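PDB 4F0L: amidohydrolase from Brucella melitensis biovar Abortus, which probably acts as a metal-dependent deaminase of the amidohydrolase family, holding an iron(III) ion in its active site. Local coordinates for residues P215-L218 and R219-T222; F185-D188 and P189-A193; G436-R440 and L441-A445; A110-L113 and Y114-L118; L143-M146 and A147-A151. All coordinates share one frame; numbering follows the deposited sequence.

Contact 1 of 5, residues P215-L218 and R219-T222; sequences PHSL and RAVT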
loop_
_atom_site.group_PDB
_atom_site.type_symbol
_atom_site.label_atom_id
_atom_site.label_comp_id
_atom_site.label_asym_id
_atom_site.label_seq_id
_atom_site.Cartn_x
_atom_site.Cartn_y
_atom_site.Cartn_z
ATOM N N PRO B 215 0.877 -2.853 -30.077
ATOM C CA PRO B 215 1.493 -4.160 -30.252
ATOM C C PRO B 215 1.715 -4.809 -28.898
ATOM O O PRO B 215 2.269 -4.184 -27.983
ATOM C CB PRO B 215 2.825 -3.843 -30.943
ATOM C CG PRO B 215 3.035 -2.371 -30.789
ATOM C CD PRO B 215 1.671 -1.765 -30.665
ATOM N N HIS B 216 1.253 -6.033 -28.724
ATOM C CA HIS B 216 1.215 -6.591 -27.361
ATOM C C HIS B 216 2.566 -6.644 -26.687
ATOM O O HIS B 216 2.745 -6.152 -25.572
ATOM C CB HIS B 216 0.618 -7.975 -27.368
ATOM C CG HIS B 216 0.522 -8.577 -26.009
ATOM N ND1 HIS B 216 1.484 -9.388 -25.501
ATOM C CD2 HIS B 216 -0.438 -8.428 -25.021
ATOM C CE1 HIS B 216 1.139 -9.752 -24.245
ATOM N NE2 HIS B 216 -0.033 -9.164 -23.950
ATOM N N SER B 217 3.521 -7.232 -27.384
ATOM C CA SER B 217 4.870 -7.481 -26.853
ATOM C C SER B 217 5.710 -8.005 -27.986
ATOM O O SER B 217 5.175 -8.360 -29.059
ATOM C CB SER B 217 4.835 -8.545 -25.759
ATOM O OG SER B 217 4.451 -9.779 -26.326
ATOM N N LEU B 218 7.007 -8.116 -27.750
ATOM C CA LEU B 218 7.886 -8.611 -28.791
ATOM C C LEU B 218 7.643 -10.085 -29.111
ATOM O O LEU B 218 7.898 -10.522 -30.224
ATOM C CB LEU B 218 9.351 -8.356 -28.439
ATOM C CG LEU B 218 9.729 -6.864 -28.349
ATOM C CD1 LEU B 218 11.166 -6.718 -27.860
ATOM C CD2 LEU B 218 9.498 -6.129 -29.666
ATOM N N ARG B 219 7.143 -10.839 -28.135
ATOM C CA ARG B 219 6.812 -12.261 -28.344
ATOM C C ARG B 219 5.630 -12.424 -29.263
ATOM O O ARG B 219 5.527 -13.401 -30.010
ATOM C CB ARG B 219 6.356 -12.936 -27.033
ATOM C CG ARG B 219 7.411 -13.186 -26.003
ATOM C CD ARG B 219 6.834 -14.162 -24.984
ATOM N NE ARG B 219 7.709 -14.177 -23.817
ATOM C CZ ARG B 219 8.749 -14.993 -23.659
ATOM N NH1 ARG B 219 9.041 -15.945 -24.551
ATOM N NH2 ARG B 219 9.493 -14.869 -22.572
ATOM N N ALA B 220 4.689 -11.499 -29.131
ATOM C CA ALA B 220 3.362 -11.677 -29.680
ATOM C C ALA B 220 3.273 -11.128 -31.097
ATOM O O ALA B 220 2.281 -11.356 -31.782
ATOM C CB ALA B 220 2.308 -11.067 -28.767
ATOM N N VAL B 221 4.321 -10.448 -31.550
ATOM C CA VAL B 221 4.288 -9.741 -32.821
ATOM C C VAL B 221 5.616 -9.968 -33.512
ATOM O O VAL B 221 6.656 -9.971 -32.843
ATOM C CB VAL B 221 4.051 -8.228 -32.580
ATOM C CG1 VAL B 221 3.898 -7.491 -33.900
ATOM C CG2 VAL B 221 2.808 -7.965 -31.718
ATOM N N THR B 222 5.600 -10.185 -34.831
ATOM C CA THR B 222 6.837 -10.264 -35.614
ATOM C C THR B 222 7.326 -8.847 -35.976
ATOM O O THR B 222 6.543 -7.898 -35.932
ATOM C CB THR B 222 6.677 -11.045 -36.951
ATOM O OG1 THR B 222 5.904 -10.278 -37.867
ATOM C CG2 THR B 222 5.995 -12.397 -36.763
#

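Contact 2 of 5, residues F185-D188 and P189-A193; sequences FIND and PERFA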
loop_
_atom_site.group_PDB
_atom_site.type_symbol
_atom_site.label_atom_id
_atom_site.label_comp_id
_atom_site.label_asym_id
_atom_site.label_seq_id
_atom_site.Cartn_x
_atom_site.Cartn_y
_atom_site.Cartn_z
ATOM N N PHE B 185 -7.873 -12.816 -28.845
ATOM C CA PHE B 185 -6.938 -11.676 -28.878
ATOM C C PHE B 185 -6.372 -11.457 -30.264
ATOM O O PHE B 185 -5.806 -10.403 -30.540
ATOM C CB PHE B 185 -5.736 -11.900 -27.948
ATOM C CG PHE B 185 -6.080 -12.362 -26.544
ATOM C CD1 PHE B 185 -7.287 -12.057 -25.955
ATOM C CD2 PHE B 185 -5.152 -13.115 -25.821
ATOM C CE1 PHE B 185 -7.589 -12.486 -24.684
ATOM C CE2 PHE B 185 -5.443 -13.563 -24.541
ATOM C CZ PHE B 185 -6.668 -13.250 -23.979
ATOM N N ILE B 186 -6.515 -12.463 -31.116
ATOM C CA ILE B 186 -5.735 -12.604 -32.343
ATOM C C ILE B 186 -6.274 -11.727 -33.466
ATOM O O ILE B 186 -7.475 -11.636 -33.658
ATOM C CB ILE B 186 -5.782 -14.094 -32.817
ATOM C CG1 ILE B 186 -5.092 -15.001 -31.817
ATOM C CG2 ILE B 186 -5.197 -14.307 -34.217
ATOM C CD1 ILE B 186 -5.178 -16.471 -32.209
ATOM N N ASN B 187 -5.377 -11.087 -34.199
ATOM C CA ASN B 187 -5.703 -10.500 -35.493
ATOM C C ASN B 187 -4.510 -10.626 -36.407
ATOM O O ASN B 187 -3.374 -10.756 -35.934
ATOM C CB ASN B 187 -6.053 -9.009 -35.386
ATOM C CG ASN B 187 -7.389 -8.773 -34.768
ATOM O OD1 ASN B 187 -8.419 -9.122 -35.352
ATOM N ND2 ASN B 187 -7.402 -8.127 -33.583
ATOM N N ASP B 188 -4.754 -10.539 -37.716
ATOM C CA ASP B 188 -3.683 -10.238 -38.666
ATOM C C ASP B 188 -3.716 -8.731 -38.969
ATOM O O ASP B 188 -4.652 -8.033 -38.528
ATOM C CB ASP B 188 -3.761 -11.131 -39.922
ATOM C CG ASP B 188 -5.010 -10.896 -40.764
ATOM O OD1 ASP B 188 -5.695 -9.867 -40.620
ATOM O OD2 ASP B 188 -5.284 -11.737 -41.637
ATOM N N PRO B 189 -2.689 -8.209 -39.674
ATOM C CA PRO B 189 -2.605 -6.741 -39.763
ATOM C C PRO B 189 -3.802 -6.152 -40.510
ATOM O O PRO B 189 -4.269 -5.065 -40.170
ATOM C CB PRO B 189 -1.302 -6.513 -40.524
ATOM C CG PRO B 189 -0.469 -7.701 -40.166
ATOM C CD PRO B 189 -1.450 -8.843 -40.160
ATOM N N GLU B 190 -4.316 -6.903 -41.476
ATOM C CA GLU B 190 -5.460 -6.456 -42.224
ATOM C C GLU B 190 -6.712 -6.350 -41.335
ATOM O O GLU B 190 -7.398 -5.324 -41.349
ATOM C CB GLU B 190 -5.729 -7.401 -43.396
ATOM C CG GLU B 190 -6.818 -6.904 -44.337
ATOM C CD GLU B 190 -8.222 -7.349 -43.932
ATOM O OE1 GLU B 190 -8.376 -8.270 -43.069
ATOM O OE2 GLU B 190 -9.191 -6.748 -44.480
ATOM N N ARG B 191 -7.024 -7.416 -40.592
ATOM C CA ARG B 191 -8.207 -7.372 -39.740
ATOM C C ARG B 191 -8.017 -6.373 -38.601
ATOM O O ARG B 191 -8.983 -5.738 -38.165
ATOM C CB ARG B 191 -8.571 -8.741 -39.182
ATOM C CG ARG B 191 -9.928 -8.755 -38.491
ATOM C CD ARG B 191 -10.437 -10.180 -38.297
ATOM N NE ARG B 191 -9.707 -10.852 -37.229
ATOM C CZ ARG B 191 -9.636 -12.173 -37.057
ATOM N NH1 ARG B 191 -10.233 -12.995 -37.908
ATOM N NH2 ARG B 191 -8.933 -12.676 -36.040
ATOM N N PHE B 192 -6.766 -6.199 -38.164
ATOM C CA PHE B 192 -6.452 -5.180 -37.176
ATOM C C PHE B 192 -6.737 -3.760 -37.691
ATOM O O PHE B 192 -7.313 -2.959 -36.943
ATOM C CB PHE B 192 -4.996 -5.292 -36.681
ATOM C CG PHE B 192 -4.662 -4.324 -35.583
ATOM C CD1 PHE B 192 -5.075 -4.564 -34.274
ATOM C CD2 PHE B 192 -3.962 -3.162 -35.848
ATOM C CE1 PHE B 192 -4.791 -3.658 -33.250
ATOM C CE2 PHE B 192 -3.672 -2.254 -34.821
ATOM C CZ PHE B 192 -4.093 -2.501 -33.529
ATOM N N ALA B 193 -6.300 -3.436 -38.921
ATOM C CA ALA B 193 -6.598 -2.102 -39.504
ATOM C C ALA B 193 -8.122 -1.868 -39.545
ATOM O O ALA B 193 -8.609 -0.796 -39.198
ATOM C CB ALA B 193 -5.988 -1.927 -40.911
#

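Contact 3 of 5, residues G436-R440 and L441-A445; sequences GGRHR and LRDEA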
loop_
_atom_site.group_PDB
_atom_site.type_symbol
_atom_site.label_atom_id
_atom_site.label_comp_id
_atom_site.label_asym_id
_atom_site.label_seq_id
_atom_site.Cartn_x
_atom_site.Cartn_y
_atom_site.Cartn_z
ATOM N N GLY B 436 -16.946 14.583 -2.850
ATOM C CA GLY B 436 -16.624 14.039 -1.540
ATOM C C GLY B 436 -16.247 12.561 -1.641
ATOM O O GLY B 436 -16.713 11.755 -0.852
ATOM N N GLY B 437 -15.448 12.204 -2.633
ATOM C CA GLY B 437 -14.987 10.837 -2.765
ATOM C C GLY B 437 -15.919 9.879 -3.474
ATOM O O GLY B 437 -15.543 8.752 -3.751
ATOM N N ARG B 438 -17.129 10.320 -3.789
ATOM C CA ARG B 438 -18.155 9.465 -4.391
ATOM C C ARG B 438 -18.486 9.885 -5.836
ATOM O O ARG B 438 -18.866 11.022 -6.103
ATOM C CB ARG B 438 -19.404 9.538 -3.528
ATOM C CG ARG B 438 -20.587 8.772 -4.085
ATOM C CD ARG B 438 -21.854 8.971 -3.222
ATOM N NE ARG B 438 -21.855 8.072 -2.095
ATOM C CZ ARG B 438 -22.252 6.805 -2.126
ATOM N NH1 ARG B 438 -22.730 6.257 -3.221
ATOM N NH2 ARG B 438 -22.194 6.075 -1.018
ATOM N N HIS B 439 -18.359 8.944 -6.755
ATOM C CA HIS B 439 -18.820 9.121 -8.122
ATOM C C HIS B 439 -20.302 9.144 -8.162
ATOM O O HIS B 439 -20.963 8.329 -7.525
ATOM C CB HIS B 439 -18.315 7.987 -9.006
ATOM C CG HIS B 439 -18.487 8.220 -10.512
ATOM N ND1 HIS B 439 -19.679 8.059 -11.144
ATOM C CD2 HIS B 439 -17.573 8.579 -11.487
ATOM C CE1 HIS B 439 -19.531 8.308 -12.445
ATOM N NE2 HIS B 439 -18.236 8.635 -12.669
ATOM N N ARG B 440 -20.826 10.060 -8.966
ATOM C CA ARG B 440 -22.257 10.228 -9.112
ATOM C C ARG B 440 -23.026 8.940 -9.508
ATOM O O ARG B 440 -24.179 8.856 -9.220
ATOM C CB ARG B 440 -22.545 11.373 -10.106
ATOM C CG ARG B 440 -21.933 11.164 -11.475
ATOM C CD ARG B 440 -22.238 12.314 -12.432
ATOM N NE ARG B 440 -23.150 11.865 -13.498
ATOM C CZ ARG B 440 -22.813 11.024 -14.488
ATOM N NH1 ARG B 440 -23.733 10.700 -15.356
ATOM N NH2 ARG B 440 -21.561 10.500 -14.639
ATOM N N LEU B 441 -22.388 7.961 -10.142
ATOM C CA LEU B 441 -23.025 6.677 -10.519
ATOM C C LEU B 441 -22.453 5.408 -9.806
ATOM O O LEU B 441 -22.620 4.262 -10.280
ATOM C CB LEU B 441 -22.851 6.501 -12.046
ATOM C CG LEU B 441 -23.531 7.446 -13.051
ATOM C CD1 LEU B 441 -23.340 6.968 -14.503
ATOM C CD2 LEU B 441 -25.005 7.603 -12.728
ATOM N N ARG B 442 -21.767 5.584 -8.669
ATOM C CA ARG B 442 -21.104 4.435 -8.020
ATOM C C ARG B 442 -22.057 3.278 -7.759
ATOM O O ARG B 442 -21.781 2.137 -8.133
ATOM C CB ARG B 442 -20.409 4.846 -6.703
ATOM C CG ARG B 442 -19.670 3.705 -5.999
ATOM C CD ARG B 442 -19.537 3.906 -4.491
ATOM N NE ARG B 442 -18.579 4.967 -4.174
ATOM C CZ ARG B 442 -18.280 5.389 -2.947
ATOM N NH1 ARG B 442 -18.885 4.881 -1.889
ATOM N NH2 ARG B 442 -17.358 6.330 -2.782
ATOM N N ASP B 443 -23.194 3.566 -7.128
ATOM C CA ASP B 443 -24.082 2.486 -6.685
ATOM C C ASP B 443 -24.725 1.731 -7.860
ATOM O O ASP B 443 -24.840 0.522 -7.840
ATOM C CB ASP B 443 -25.138 3.028 -5.732
ATOM C CG ASP B 443 -24.534 3.523 -4.423
ATOM O OD1 ASP B 443 -23.384 3.152 -4.096
ATOM O OD2 ASP B 443 -25.222 4.261 -3.701
ATOM N N GLU B 444 -25.126 2.468 -8.886
ATOM C CA GLU B 444 -25.699 1.857 -10.080
ATOM C C GLU B 444 -24.624 1.004 -10.793
ATOM O O GLU B 444 -24.860 -0.159 -11.169
ATOM C CB GLU B 444 -26.219 2.946 -11.045
ATOM C CG GLU B 444 -27.306 3.899 -10.524
ATOM C CD GLU B 444 -26.815 5.132 -9.745
ATOM O OE1 GLU B 444 -25.648 5.191 -9.314
ATOM O OE2 GLU B 444 -27.649 6.053 -9.513
ATOM N N ALA B 445 -23.435 1.567 -10.944
ATOM C CA ALA B 445 -22.340 0.826 -11.573
ATOM C C ALA B 445 -22.015 -0.438 -10.795
ATOM O O ALA B 445 -21.783 -1.503 -11.382
ATOM C CB ALA B 445 -21.107 1.694 -11.721
HETATM O O HOH W 1 -21.698 3.361 -1.667
HETATM O O HOH W 2 -26.856 8.503 -9.339
#

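Contact 4 of 5, residues A110-L113 and Y114-L118; sequences ALRL and YVDML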
loop_
_atom_site.group_PDB
_atom_site.type_symbol
_atom_site.label_atom_id
_atom_site.label_comp_id
_atom_site.label_asym_id
_atom_site.label_seq_id
_atom_site.Cartn_x
_atom_site.Cartn_y
_atom_site.Cartn_z
ATOM N N ALA B 110 -15.863 -2.667 -17.009
ATOM C CA ALA B 110 -15.117 -1.451 -17.344
ATOM C C ALA B 110 -15.729 -0.208 -16.696
ATOM O O ALA B 110 -15.018 0.654 -16.215
ATOM C CB ALA B 110 -15.058 -1.277 -18.854
ATOM N N LEU B 111 -17.049 -0.105 -16.692
ATOM C CA LEU B 111 -17.676 1.035 -16.032
ATOM C C LEU B 111 -17.302 1.110 -14.562
ATOM O O LEU B 111 -16.863 2.181 -14.082
ATOM C CB LEU B 111 -19.200 1.064 -16.223
ATOM C CG LEU B 111 -19.942 2.183 -15.469
ATOM C CD1 LEU B 111 -19.465 3.549 -15.920
ATOM C CD2 LEU B 111 -21.460 2.051 -15.616
ATOM N N ARG B 112 -17.429 -0.002 -13.837
ATOM C CA ARG B 112 -17.171 0.031 -12.402
ATOM C C ARG B 112 -15.697 0.304 -12.113
ATOM O O ARG B 112 -15.367 0.976 -11.138
ATOM C CB ARG B 112 -17.628 -1.265 -11.734
ATOM C CG ARG B 112 -17.545 -1.268 -10.227
ATOM C CD ARG B 112 -18.470 -0.203 -9.623
ATOM N NE ARG B 112 -18.322 -0.018 -8.175
ATOM C CZ ARG B 112 -17.362 0.715 -7.584
ATOM N NH1 ARG B 112 -16.445 1.358 -8.281
ATOM N NH2 ARG B 112 -17.326 0.796 -6.271
ATOM N N LEU B 113 -14.825 -0.209 -12.962
ATOM C CA LEU B 113 -13.400 0.131 -12.901
ATOM C C LEU B 113 -13.109 1.613 -13.102
ATOM O O LEU B 113 -12.339 2.231 -12.336
ATOM C CB LEU B 113 -12.645 -0.638 -13.957
ATOM C CG LEU B 113 -11.194 -0.196 -14.135
ATOM C CD1 LEU B 113 -10.406 -0.347 -12.843
ATOM C CD2 LEU B 113 -10.516 -0.906 -15.333
ATOM N N TYR B 114 -13.737 2.188 -14.118
ATOM C CA TYR B 114 -13.478 3.593 -14.414
ATOM C C TYR B 114 -14.053 4.481 -13.310
ATOM O O TYR B 114 -13.475 5.520 -12.988
ATOM C CB TYR B 114 -13.971 3.983 -15.831
ATOM C CG TYR B 114 -13.290 3.212 -16.975
ATOM C CD1 TYR B 114 -12.013 2.659 -16.831
ATOM C CD2 TYR B 114 -13.919 3.045 -18.196
ATOM C CE1 TYR B 114 -11.413 1.946 -17.855
ATOM C CE2 TYR B 114 -13.322 2.364 -19.215
ATOM C CZ TYR B 114 -12.074 1.810 -19.047
ATOM O OH TYR B 114 -11.462 1.102 -20.061
ATOM N N VAL B 115 -15.169 4.072 -12.698
ATOM C CA VAL B 115 -15.662 4.776 -11.523
ATOM C C VAL B 115 -14.633 4.730 -10.370
ATOM O O VAL B 115 -14.337 5.743 -9.717
ATOM C CB VAL B 115 -17.023 4.232 -11.075
ATOM C CG1 VAL B 115 -17.303 4.590 -9.604
ATOM C CG2 VAL B 115 -18.136 4.716 -12.017
ATOM N N ASP B 116 -14.111 3.543 -10.103
ATOM C CA ASP B 116 -13.077 3.369 -9.082
ATOM C C ASP B 116 -11.833 4.271 -9.398
ATOM O O ASP B 116 -11.303 4.980 -8.531
ATOM C CB ASP B 116 -12.703 1.878 -9.069
ATOM C CG ASP B 116 -12.417 1.350 -7.703
ATOM O OD1 ASP B 116 -11.748 2.106 -6.960
ATOM O OD2 ASP B 116 -12.793 0.157 -7.401
ATOM N N MET B 117 -11.381 4.256 -10.651
ATOM C CA MET B 117 -10.249 5.123 -11.061
ATOM C C MET B 117 -10.576 6.596 -10.838
ATOM O O MET B 117 -9.780 7.316 -10.285
ATOM C CB MET B 117 -9.908 4.916 -12.535
ATOM C CG MET B 117 -9.216 3.575 -12.830
ATOM S SD MET B 117 -8.817 3.447 -14.580
ATOM C CE MET B 117 -7.790 1.971 -14.631
ATOM N N LEU B 118 -11.760 7.034 -11.267
ATOM C CA LEU B 118 -12.169 8.437 -11.077
ATOM C C LEU B 118 -12.177 8.799 -9.593
ATOM O O LEU B 118 -11.651 9.842 -9.214
ATOM C CB LEU B 118 -13.531 8.727 -11.722
ATOM C CG LEU B 118 -13.510 8.962 -13.237
ATOM C CD1 LEU B 118 -14.881 8.852 -13.881
ATOM C CD2 LEU B 118 -12.921 10.371 -13.530
#

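Contact 5 of 5, residues L143-M146 and A147-A151; sequences LSEM and ADRIA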
loop_
_atom_site.group_PDB
_atom_site.type_symbol
_atom_site.label_atom_id
_atom_site.label_comp_id
_atom_site.label_asym_id
_atom_site.label_seq_id
_atom_site.Cartn_x
_atom_site.Cartn_y
_atom_site.Cartn_z
ATOM N N LEU B 143 -17.188 -5.637 -35.814
ATOM C CA LEU B 143 -15.797 -6.064 -35.536
ATOM C C LEU B 143 -15.234 -5.486 -34.222
ATOM O O LEU B 143 -14.548 -6.195 -33.444
ATOM C CB LEU B 143 -14.881 -5.736 -36.721
ATOM C CG LEU B 143 -13.391 -6.092 -36.582
ATOM C CD1 LEU B 143 -13.171 -7.569 -36.317
ATOM C CD2 LEU B 143 -12.643 -5.661 -37.832
ATOM N N SER B 144 -15.517 -4.213 -33.977
ATOM C CA SER B 144 -14.978 -3.500 -32.823
ATOM C C SER B 144 -15.875 -3.576 -31.589
ATOM O O SER B 144 -15.657 -2.821 -30.624
ATOM C CB SER B 144 -14.677 -2.030 -33.189
ATOM O OG SER B 144 -15.865 -1.291 -33.483
ATOM N N GLU B 145 -16.864 -4.464 -31.608
ATOM C CA GLU B 145 -17.811 -4.610 -30.483
ATOM C C GLU B 145 -17.193 -4.360 -29.086
ATOM O O GLU B 145 -17.712 -3.550 -28.321
ATOM C CB GLU B 145 -18.444 -5.996 -30.495
ATOM C CG GLU B 145 -19.481 -6.224 -29.406
ATOM C CD GLU B 145 -20.690 -5.314 -29.506
ATOM O OE1 GLU B 145 -21.126 -5.008 -30.647
ATOM O OE2 GLU B 145 -21.197 -4.882 -28.453
ATOM N N MET B 146 -16.108 -5.052 -28.756
ATOM C CA MET B 146 -15.565 -4.979 -27.398
ATOM C C MET B 146 -14.948 -3.618 -27.113
ATOM O O MET B 146 -15.090 -3.104 -26.001
ATOM C CB MET B 146 -14.555 -6.102 -27.124
ATOM C CG MET B 146 -15.218 -7.450 -26.869
ATOM S SD MET B 146 -16.114 -7.446 -25.316
ATOM C CE MET B 146 -16.139 -9.181 -24.876
ATOM N N ALA B 147 -14.314 -3.014 -28.125
ATOM C CA ALA B 147 -13.784 -1.634 -28.004
ATOM C C ALA B 147 -14.923 -0.630 -27.852
ATOM O O ALA B 147 -14.797 0.355 -27.091
ATOM C CB ALA B 147 -12.871 -1.248 -29.188
ATOM N N ASP B 148 -16.035 -0.867 -28.554
ATOM C CA ASP B 148 -17.217 -0.021 -28.412
ATOM C C ASP B 148 -17.763 -0.057 -26.965
ATOM O O ASP B 148 -18.280 0.944 -26.449
ATOM C CB ASP B 148 -18.334 -0.437 -29.369
ATOM C CG ASP B 148 -17.925 -0.398 -30.849
ATOM O OD1 ASP B 148 -16.824 0.060 -31.235
ATOM O OD2 ASP B 148 -18.751 -0.869 -31.647
ATOM N N ARG B 149 -17.692 -1.233 -26.342
ATOM C CA ARG B 149 -18.112 -1.368 -24.932
ATOM C C ARG B 149 -17.237 -0.548 -23.976
ATOM O O ARG B 149 -17.750 0.079 -23.020
ATOM C CB ARG B 149 -18.113 -2.826 -24.511
ATOM C CG ARG B 149 -19.106 -3.679 -25.294
ATOM C CD ARG B 149 -20.541 -3.241 -25.034
ATOM N NE ARG B 149 -21.488 -4.124 -25.696
ATOM C CZ ARG B 149 -22.758 -4.308 -25.324
ATOM N NH1 ARG B 149 -23.284 -3.701 -24.258
ATOM N NH2 ARG B 149 -23.519 -5.132 -26.022
ATOM N N ILE B 150 -15.928 -0.547 -24.244
ATOM C CA ILE B 150 -14.973 0.266 -23.483
ATOM C C ILE B 150 -15.353 1.721 -23.605
ATOM O O ILE B 150 -15.509 2.424 -22.592
ATOM C CB ILE B 150 -13.528 0.059 -23.983
ATOM C CG1 ILE B 150 -13.045 -1.354 -23.685
ATOM C CG2 ILE B 150 -12.580 1.097 -23.407
ATOM C CD1 ILE B 150 -13.227 -1.811 -22.250
ATOM N N ALA B 151 -15.551 2.166 -24.844
ATOM C CA ALA B 151 -15.908 3.538 -25.077
ATOM C C ALA B 151 -17.260 3.922 -24.443
ATOM O O ALA B 151 -17.378 5.018 -23.893
ATOM C CB ALA B 151 -15.876 3.862 -26.551
#

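Contact 1 of 5, residues P215-L218 and R219-T222
S217 and A220 close a tight turn, and the backbone N of A220 is shared between two acceptors of one serine. A220 N gives a hydrogen bond to S217 O at 3.2 Å, reaching it from above the carbonyl plane, and another to S217 OG at 3.3 Å. With OG placed between its own backbone N and carbonyl carbon (chi1 66°), the hydroxyl also meets H216 ND1 in a 3.1 Å hydrogen bond, which helps to set the rotation of the imidazole. The methyl A220 CB fills the angle, 3.5 Å from S217 OG and 3.8 Å from H216 ND1. Also closely packed is V221 CG2, 3.6 Å from S217 O. The other side is looser: R219, partly exposed, stretches away from the turn to a salt bridge with D251. The turn links strand 210-215 to helix 223-229. P215 and V221 both rest on L226 of that helix, while the H216 ring meets iron ligand H241 of strand 238-242 edge-to-face.

Contact 2 of 5, residues F185-D188 and P189-A193
D188 and R191 form a textbook helix N-cap at the start of helix 189-203, an outer element of the barrel-type amidohydrolase fold. D188 OD1 accepts from R191 N at 2.8 Å, and D188 O takes F192 N at 2.8 Å, so one side-chain oxygen and the backbone oxygen of D188 serve the first turn. Proline at the first helical position, P189, has no N-H to satisfy. The capping carboxylate is also well placed for the partial positive charge expected at a helix start, while E190 turns to a salt bridge with R194. A second set of bonds runs backward from the same arginine. Its chain bends at chi3 (74°), carrying the guanidinium across the loop, where NH2 of R191 donates to I186 O at 3.0 Å and NE of R191 to N187 OD1. Each of these two oxygens has another donor, H133 NE2, so a single histidine and a single arginine satisfy the backbone carbonyl and the amide oxygen together. The amide and guanidinium planes stand 78° apart. Even so, R191 NE meets N187 OD1 in the amide's carbonyl plane, in a 2.9 Å bond that is almost straight at 176°.

Contact 3 of 5, residues G436-R440 and L441-A445
H439 to R442 make a type I beta turn, closed by R442 N donating to H439 O at 3.1 Å, which turns the short strand 438-439 straight into helix 442-457. The imidazole reinforces the turn: H439 ND1 accepts L441 N, which lies near the ring plane, at 2.9 Å, while NE2 donates to A157 O, so both ring nitrogens are engaged. Beyond the turn, R438 and R442 cross at about a right angle, with R442 NH1 over one face of the R438 guanidinium and 3.6 Å from R438 NH2. This approach of like charges is probably eased by the anions beside it. R438 NH1 makes a salt bridge to D443 through weak bonds to both carboxylate oxygens, 3.2 Å to OD2. R442 NE pairs with E119, and a water accepts from R438 NH2 and R442 NH1 while donating to D443 OD1. R440 lies alongside L441, one face of its guanidinium over L441 CG, with R440 CZ 3.9 Å from that atom, before NH2 reaches Q433. A second water joins R440 O to E444 OE2. The whole is a strand-turn-helix junction, with L441 as N-cap residue, leading from the edge of the mixed sheet into the C-terminal helix.

Contact 4 of 5, residues A110-L113 and Y114-L118
L113 O accepts M117 N at 2.8 Å, the shortest of the i to i+4 bonds in this part of helix 103-119. The L113 and M117 side chains repeat the spacing, CD1 of L113 touching the methyl CE of M117 at 3.9 Å; L113 CD2 lies equally near CE1 of its neighbour Y114. The Y114 ring leans back over the preceding turn, its CG anti to the carbonyl carbon (chi1 -61°). One face of the ring thus covers A110 O, 3.2 Å from Y114 CG, an oxygen already bonded to Y114 N. A110 CB touches ring atom CE2, and the hydroxyl reaches E127. Another part of the helix surface carries charges. R112 bends at chi2 (63°), bringing NH1 to 3.6 Å from V115 CG1. D116 OD2 lies 3.9 Å from R112 NH1, a long ion pair well out of the guanidinium plane. Firmer partners are E446 for R112 NE and Y71 OH for D116 OD2, whereas R402 of the second subunit makes a long, weak ion pair with D116 and approaches R112 as a like charge. One flank is thus mainly apolar, packed on strand 56-66 and helix 145-157; elsewhere E446 and D116 would offset the two arginines.

Contact 5 of 5, residues L143-M146 and A147-A151
S144 sets its OG between backbone N and carbonyl carbon (chi1 66°) and D148 swings its CG beside its own N (chi1 -59°), which brings the hydroxyl to the carboxylate across one turn. The pair sits at the N-terminal end of helix 145-157, the helix of a beta-alpha-beta crossover between strands 122-129 and 160-167. S144 OG donates to D148 OD1 at 2.8 Å, on the syn side and somewhat out of the carboxylate plane. D148 N returns a bond to S144 O at 2.9 Å, so serine and aspartate are joined twice. D148 OD1 has a further donor, T202 OG1, and N142 ND2 serves both D148 OD2 and E145 OE1, which probably eases the closeness of the two carboxylates. One residue on, E145 and R149 repeat the i to i+4 spacing as a salt bridge, whose carboxylate and guanidinium planes are 63° apart. R149 NH1 continues to E107 of helix 103-119, so the arginine ties two neighbouring helices. On the strand-facing side, M146 and I150 pack against H129 of strand 122-129. Within the salt bridge, R149 NE lies 2.9 Å from E145 OE2, nearly in line with the carbon-oxygen bond, whereas R149 NH2 adds only a weak 3.4 Å bond to E145 OE2.

In the fold
Contacts 3, 4, 5 and 2 form, in that order, a chain of touching neighbours in the barrel-type fold. The centre of contact 4 is about 10 Å from that of contact 3, where H439 packs on V115 and L118, and about 16 Å from that of contact 5, where I150 meets A110 and Y114. Contact 5 touches contact 2 through L143 against R191. Contact 1 touches none of them, its nearest atoms lying about 6 Å from contact 2, yet it comes nearest the metal: the H216 side chain is about 7 Å from the iron, compared with about 11 Å for M117 of contact 4 and 14 Å for I150 of contact 5. Contacts 2 and 3 lie away from the metal site.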